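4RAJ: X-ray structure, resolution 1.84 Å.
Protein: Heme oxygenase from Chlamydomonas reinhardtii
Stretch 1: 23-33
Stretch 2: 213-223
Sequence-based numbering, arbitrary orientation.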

ATOM      1  N   ARG A  23      -3.512 -19.348   1.641  1.00 36.75           N
ATOM      2  CA  ARG A  23      -4.342 -19.498   0.453  1.00 36.20           C
ATOM      3  C   ARG A  23      -4.199 -18.283  -0.459  1.00 33.17           C
ATOM      4  O   ARG A  23      -4.124 -18.419  -1.678  1.00 29.29           O
ATOM      5  CB  ARG A  23      -5.813 -19.711   0.816  1.00 33.45           C
ATOM      6  CG  ARG A  23      -6.699 -19.874  -0.425  1.00 32.45           C
ATOM      7  CD  ARG A  23      -7.941 -20.696  -0.157  1.00 50.57           C
ATOM      8  NE  ARG A  23      -9.094 -19.858   0.144  1.00 57.23           N
ATOM      9  CZ  ARG A  23     -10.085 -19.599  -0.706  1.00 45.31           C
ATOM     10  NH1 ARG A  23     -10.080 -20.114  -1.926  1.00 47.72           N
ATOM     11  NH2 ARG A  23     -11.091 -18.822  -0.325  1.00 35.22           N
ATOM     12  N   LEU A  24      -4.149 -17.093   0.130  1.00 32.15           N
ATOM     13  CA  LEU A  24      -4.032 -15.879  -0.667  1.00 28.39           C
ATOM     14  C   LEU A  24      -2.662 -15.779  -1.323  1.00 31.53           C
ATOM     15  O   LEU A  24      -2.557 -15.526  -2.523  1.00 27.31           O
ATOM     16  CB  LEU A  24      -4.305 -14.638   0.186  1.00 27.30           C
ATOM     17  CG  LEU A  24      -5.750 -14.123   0.193  1.00 27.23           C
ATOM     18  CD1 LEU A  24      -6.737 -15.227   0.537  1.00 26.36           C
ATOM     19  CD2 LEU A  24      -5.908 -12.976   1.175  1.00 33.56           C
ATOM     20  N   SER A  25      -1.611 -15.997  -0.538  1.00 37.36           N
ATOM     21  CA  SER A  25      -0.254 -15.897  -1.068  1.00 39.84           C
ATOM     22  C   SER A  25       0.010 -16.926  -2.168  1.00 36.11           C
ATOM     23  O   SER A  25       0.703 -16.630  -3.137  1.00 33.92           O
ATOM     24  CB  SER A  25       0.767 -16.042   0.061  1.00 43.86           C
ATOM     25  OG  SER A  25       0.535 -15.044   1.040  1.00 44.13           O
ATOM     26  N   LYS A  26      -0.551 -18.126  -2.033  1.00 32.76           N
ATOM     27  CA  LYS A  26      -0.449 -19.123  -3.102  1.00 39.59           C
ATOM     28  C   LYS A  26      -1.164 -18.668  -4.364  1.00 33.19           C
ATOM     29  O   LYS A  26      -0.664 -18.850  -5.474  1.00 35.72           O
ATOM     30  CB  LYS A  26      -1.024 -20.477  -2.665  1.00 38.36           C
ATOM     31  CG  LYS A  26      -0.127 -21.269  -1.734  1.00 47.36           C
ATOM     32  CD  LYS A  26      -0.490 -22.752  -1.742  1.00 60.20           C
ATOM     33  CE  LYS A  26      -1.924 -22.982  -1.302  1.00 61.87           C
ATOM     34  NZ  LYS A  26      -2.279 -24.427  -1.297  1.00 66.93           N
ATOM     35  N   ALA A  27      -2.350 -18.096  -4.203  1.00 33.11           N
ATOM     36  CA  ALA A  27      -3.121 -17.668  -5.360  1.00 31.27           C
ATOM     37  C   ALA A  27      -2.463 -16.486  -6.073  1.00 32.68           C
ATOM     38  O   ALA A  27      -2.581 -16.351  -7.290  1.00 29.52           O
ATOM     39  CB  ALA A  27      -4.530 -17.316  -4.950  1.00 30.20           C
ATOM     40  N   SER A  28      -1.764 -15.635  -5.322  1.00 35.69           N
ATOM     41  CA  SER A  28      -1.185 -14.427  -5.914  1.00 34.76           C
ATOM     42  C   SER A  28       0.253 -14.600  -6.397  1.00 36.00           C
ATOM     43  O   SER A  28       0.880 -13.632  -6.827  1.00 32.67           O
ATOM     44  CB  SER A  28      -1.243 -13.261  -4.922  1.00 29.71           C
ATOM     45  OG  SER A  28      -0.444 -13.511  -3.775  1.00 29.61           O
ATOM     46  N   ARG A  29       0.763 -15.828  -6.344  1.00 34.62           N
ATOM     47  CA  ARG A  29       2.162 -16.089  -6.675  1.00 36.73           C
ATOM     48  C   ARG A  29       2.548 -15.569  -8.065  1.00 34.12           C
ATOM     49  O   ARG A  29       3.557 -14.879  -8.209  1.00 38.03           O
ATOM     50  CB  ARG A  29       2.463 -17.585  -6.578  1.00 42.87           C
ATOM     51  CG  ARG A  29       3.944 -17.916  -6.690  1.00 56.35           C
ATOM     52  CD  ARG A  29       4.176 -19.401  -6.938  1.00 69.03           C
ATOM     53  NE  ARG A  29       3.733 -19.810  -8.270  1.00 73.90           N
ATOM     54  CZ  ARG A  29       4.463 -19.686  -9.376  1.00 69.34           C
ATOM     55  NH1 ARG A  29       5.680 -19.161  -9.316  1.00 68.88           N
ATOM     56  NH2 ARG A  29       3.976 -20.086 -10.543  1.00 69.89           N
ATOM     57  N   LYS A  30       1.739 -15.876  -9.074  1.00 32.05           N
ATOM     58  CA  LYS A  30       2.048 -15.491 -10.450  1.00 34.14           C
ATOM     59  C   LYS A  30       1.958 -13.976 -10.705  1.00 42.93           C
ATOM     60  O   LYS A  30       2.794 -13.412 -11.413  1.00 37.72           O
ATOM     61  CB  LYS A  30       1.131 -16.233 -11.425  1.00 37.11           C
ATOM     62  CG  LYS A  30       1.581 -17.655 -11.733  1.00 42.39           C
ATOM     63  CD  LYS A  30       0.832 -18.224 -12.935  1.00 59.67           C
ATOM     64  CE  LYS A  30      -0.640 -18.466 -12.619  1.00 69.36           C
ATOM     65  NZ  LYS A  30      -1.251 -19.505 -13.500  1.00 71.76           N
ATOM     66  N   ILE A  31       0.948 -13.320 -10.145  1.00 30.52           N
ATOM     67  CA  ILE A  31       0.793 -11.886 -10.355  1.00 25.99           C
ATOM     68  C   ILE A  31       1.810 -11.124  -9.490  1.00 31.54           C
ATOM     69  O   ILE A  31       2.230 -10.027  -9.852  1.00 30.06           O
ATOM     70  CB  ILE A  31      -0.663 -11.414 -10.060  1.00 26.68           C
ATOM     71  CG1 ILE A  31      -0.906 -10.003 -10.605  1.00 26.10           C
ATOM     72  CG2 ILE A  31      -1.004 -11.526  -8.578  1.00 26.82           C
ATOM     73  CD1 ILE A  31      -0.716  -9.904 -12.099  1.00 25.22           C
ATOM     74  N   HIS A  32       2.229 -11.718  -8.374  1.00 32.63           N
ATOM     75  CA  HIS A  32       3.275 -11.115  -7.541  1.00 37.96           C
ATOM     76  C   HIS A  32       4.582 -11.076  -8.323  1.00 31.86           C
ATOM     77  O   HIS A  32       5.259 -10.058  -8.350  1.00 35.67           O
ATOM     78  CB  HIS A  32       3.460 -11.880  -6.227  1.00 42.44           C
ATOM     79  CG  HIS A  32       4.025 -11.051  -5.112  1.00 62.87           C
ATOM     80  ND1 HIS A  32       4.645  -9.838  -5.324  1.00 71.05           N
ATOM     81  CD2 HIS A  32       4.066 -11.265  -3.775  1.00 66.06           C
ATOM     82  CE1 HIS A  32       5.043  -9.340  -4.165  1.00 69.00           C
ATOM     83  NE2 HIS A  32       4.705 -10.187  -3.209  1.00 66.00           N
ATOM     84  N   ASN A  33       4.922 -12.176  -8.989  1.00 34.48           N
ATOM     85  CA  ASN A  33       6.108 -12.200  -9.843  1.00 42.78           C
ATOM     86  C   ASN A  33       6.018 -11.191 -10.985  1.00 37.85           C
ATOM     87  O   ASN A  33       6.998 -10.527 -11.315  1.00 40.07           O
ATOM     88  CB  ASN A  33       6.342 -13.601 -10.401  1.00 39.61           C
ATOM     89  CG  ASN A  33       6.614 -14.616  -9.312  1.00 53.68           C
ATOM     90  OD1 ASN A  33       6.901 -14.250  -8.173  1.00 60.01           O
ATOM     91  ND2 ASN A  33       6.520 -15.900  -9.653  1.00 57.53           N
ATOM     92  N   GLU A 213     -10.187  -9.852  -3.605  1.00 23.16           N
ATOM     93  CA  GLU A 213      -9.766  -8.479  -3.393  1.00 22.67           C
ATOM     94  C   GLU A 213      -8.244  -8.376  -3.264  1.00 28.82           C
ATOM     95  O   GLU A 213      -7.663  -7.381  -3.674  1.00 23.30           O
ATOM     96  CB  GLU A 213     -10.460  -7.890  -2.166  1.00 19.69           C
ATOM     97  CG  GLU A 213     -11.942  -7.600  -2.431  1.00 25.86           C
ATOM     98  CD  GLU A 213     -12.154  -6.609  -3.567  1.00 30.64           C
ATOM     99  OE1 GLU A 213     -11.404  -5.607  -3.651  1.00 26.57           O
ATOM    100  OE2 GLU A 213     -13.074  -6.839  -4.384  1.00 31.55           O
ATOM    101  N   HIS A 214      -7.619  -9.410  -2.701  1.00 27.66           N
ATOM    102  CA  HIS A 214      -6.156  -9.535  -2.631  1.00 27.02           C
ATOM    103  C   HIS A 214      -5.558  -9.501  -4.054  1.00 27.18           C
ATOM    104  O   HIS A 214      -4.625  -8.753  -4.330  1.00 22.30           O
ATOM    105  CB  HIS A 214      -5.799 -10.837  -1.889  1.00 25.23           C
ATOM    106  CG  HIS A 214      -4.340 -11.189  -1.881  1.00 30.39           C
ATOM    107  ND1 HIS A 214      -3.379 -10.406  -1.279  1.00 28.36           N
ATOM    108  CD2 HIS A 214      -3.692 -12.280  -2.362  1.00 28.44           C
ATOM    109  CE1 HIS A 214      -2.199 -10.991  -1.398  1.00 25.45           C
ATOM    110  NE2 HIS A 214      -2.359 -12.123  -2.062  1.00 28.36           N
ATOM    111  N   LEU A 215      -6.114 -10.303  -4.960  1.00 21.88           N
ATOM    112  CA  LEU A 215      -5.645 -10.306  -6.344  1.00 21.43           C
ATOM    113  C   LEU A 215      -5.901  -8.949  -6.999  1.00 21.15           C
ATOM    114  O   LEU A 215      -5.100  -8.475  -7.807  1.00 26.27           O
ATOM    115  CB  LEU A 215      -6.338 -11.420  -7.146  1.00 24.10           C
ATOM    116  CG  LEU A 215      -6.066 -12.841  -6.666  1.00 27.54           C
ATOM    117  CD1 LEU A 215      -6.933 -13.825  -7.461  1.00 22.31           C
ATOM    118  CD2 LEU A 215      -4.587 -13.178  -6.802  1.00 27.28           C
ATOM    119  N   ALA A 216      -7.033  -8.333  -6.659  1.00 24.66           N
ATOM    120  CA  ALA A 216      -7.416  -7.060  -7.275  1.00 25.97           C
ATOM    121  C   ALA A 216      -6.429  -5.960  -6.902  1.00 24.90           C
ATOM    122  O   ALA A 216      -6.163  -5.064  -7.706  1.00 23.53           O
ATOM    123  CB  ALA A 216      -8.833  -6.649  -6.866  1.00 21.17           C
ATOM    124  N   ALA A 217      -5.894  -6.025  -5.686  1.00 20.25           N
ATOM    125  CA  ALA A 217      -4.927  -5.017  -5.248  1.00 19.48           C
ATOM    126  C   ALA A 217      -3.674  -5.080  -6.110  1.00 21.65           C
ATOM    127  O   ALA A 217      -3.149  -4.043  -6.514  1.00 23.35           O
ATOM    128  CB  ALA A 217      -4.586  -5.203  -3.771  1.00 20.28           C
ATOM    129  N   PHE A 218      -3.199  -6.287  -6.413  1.00 24.55           N
ATOM    130  CA  PHE A 218      -2.075  -6.427  -7.346  1.00 23.72           C
ATOM    131  C   PHE A 218      -2.449  -5.854  -8.708  1.00 22.34           C
ATOM    132  O   PHE A 218      -1.673  -5.131  -9.335  1.00 23.05           O
ATOM    133  CB  PHE A 218      -1.655  -7.890  -7.512  1.00 24.08           C
ATOM    134  CG  PHE A 218      -0.840  -8.423  -6.378  1.00 25.79           C
ATOM    135  CD1 PHE A 218       0.542  -8.275  -6.373  1.00 31.08           C
ATOM    136  CD2 PHE A 218      -1.445  -9.088  -5.322  1.00 22.95           C
ATOM    137  CE1 PHE A 218       1.306  -8.773  -5.329  1.00 31.46           C
ATOM    138  CE2 PHE A 218      -0.686  -9.585  -4.271  1.00 32.37           C
ATOM    139  CZ  PHE A 218       0.689  -9.423  -4.274  1.00 35.37           C
ATOM    140  N   GLY A 219      -3.644  -6.197  -9.172  1.00 20.25           N
ATOM    141  CA  GLY A 219      -4.096  -5.741 -10.474  1.00 21.98           C
ATOM    142  C   GLY A 219      -4.144  -4.226 -10.572  1.00 20.59           C
ATOM    143  O   GLY A 219      -3.677  -3.638 -11.564  1.00 21.93           O
ATOM    144  N   HIS A 220      -4.711  -3.595  -9.543  1.00 18.73           N
ATOM    145  CA  HIS A 220      -4.794  -2.142  -9.501  1.00 20.22           C
ATOM    146  C   HIS A 220      -3.398  -1.525  -9.461  1.00 18.31           C
ATOM    147  O   HIS A 220      -3.119  -0.548 -10.160  1.00 20.36           O
ATOM    148  CB  HIS A 220      -5.614  -1.690  -8.294  1.00 20.26           C
ATOM    149  CG  HIS A 220      -7.095  -1.833  -8.482  1.00 23.99           C
ATOM    150  ND1 HIS A 220      -7.814  -1.031  -9.342  1.00 25.38           N
ATOM    151  CD2 HIS A 220      -7.991  -2.677  -7.912  1.00 24.77           C
ATOM    152  CE1 HIS A 220      -9.089  -1.381  -9.303  1.00 26.21           C
ATOM    153  NE2 HIS A 220      -9.224  -2.374  -8.439  1.00 26.68           N
ATOM    154  N   ASN A 221      -2.534  -2.073  -8.603  1.00 19.33           N
ATOM    155  CA  ASN A 221      -1.184  -1.554  -8.462  1.00 21.10           C
ATOM    156  C   ASN A 221      -0.451  -1.627  -9.783  1.00 22.25           C
ATOM    157  O   ASN A 221       0.230  -0.688 -10.177  1.00 17.53           O
ATOM    158  CB  ASN A 221      -0.402  -2.325  -7.390  1.00 20.10           C
ATOM    159  CG  ASN A 221      -0.730  -1.862  -5.990  1.00 25.30           C
ATOM    160  OD1 ASN A 221      -1.684  -1.120  -5.786  1.00 23.01           O
ATOM    161  ND2 ASN A 221       0.059  -2.302  -5.015  1.00 24.88           N
ATOM    162  N   ASN A 222      -0.603  -2.741 -10.483  1.00 20.76           N
ATOM    163  CA  ASN A 222       0.115  -2.895 -11.754  1.00 21.57           C
ATOM    164  C   ASN A 222      -0.369  -1.879 -12.786  1.00 21.69           C
ATOM    165  O   ASN A 222       0.426  -1.303 -13.525  1.00 20.74           O
ATOM    166  CB  ASN A 222      -0.034  -4.325 -12.273  1.00 22.13           C
ATOM    167  CG  ASN A 222       0.776  -5.313 -11.462  1.00 28.78           C
ATOM    168  OD1 ASN A 222       1.500  -4.927 -10.534  1.00 25.68           O
ATOM    169  ND2 ASN A 222       0.652  -6.594 -11.788  1.00 30.25           N
ATOM    170  N   ALA A 223      -1.676  -1.639 -12.793  1.00 19.37           N
ATOM    171  CA  ALA A 223      -2.287  -0.672 -13.696  1.00 25.22           C
ATOM    172  C   ALA A 223      -1.774   0.732 -13.420  1.00 19.07           C
ATOM    173  O   ALA A 223      -1.486   1.494 -14.341  1.00 21.38           O
ATOM    174  CB  ALA A 223      -3.805  -0.719 -13.559  1.00 24.78           C
TER

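Residues 213-223 form an unbroken helix, against which residues 23-33 pack as two helical segments, 23-27 and 29-33, that meet around Ser-28. All run in the same general direction: the first segment is inclined to the long helix by 40° and the second by 18°, with closest axial approaches of 10.1 and 10.0 Å. The change of course at Ser-28 accompanies its closest backbone approach, the CA atoms of Ser-28 and Leu-215 lying 6.1 Å apart. In total, 443 Å² is buried between the stretches.

A hydrogen bond links them, between Ser-28 OG and His-214 NE2 at 2.9 Å. The hydroxyl lies at the edge of the imidazole, near its plane, where the in-plane N-H or lone pair of the ring nitrogen can point at it; either partner could be the donor. The other ring nitrogen, His-214 ND1, is hydrogen-bonded elsewhere in the structure, so both polar atoms of this buried ring are engaged.

Two CH-pi contacts use the aromatic rings differently. Leu-24 CB sits over one face of His-214, 4.0 Å from the ring centroid, while Ile-31 CG2 lies off-centre on Phe-218, 4.3 Å from its centroid. The Phe-218 ring also meets His-32, with centroids 4.9 Å apart and planes inclined at 57°, an oblique pairing.

Van der Waals packing fills in around these contacts. The CA-to-CB bond of Leu-215 points sideways relative to the first stretch, but the end of its side chain, in the m,t rotamer, comes nearer, placing CD2 3.7 Å from Ser-28 CA and 4.3 Å from Ile-31 CG2. Ser-28 CB in turn approaches Phe-218 CE2 at 3.8 Å, so this small residue combines a polar bond with van der Waals contact. Further along, Ile-31 CD1 reaches Asn-222 ND2 at 3.6 Å, a contact of methyl against amide that extends the packing towards the C-terminal ends of both stretches.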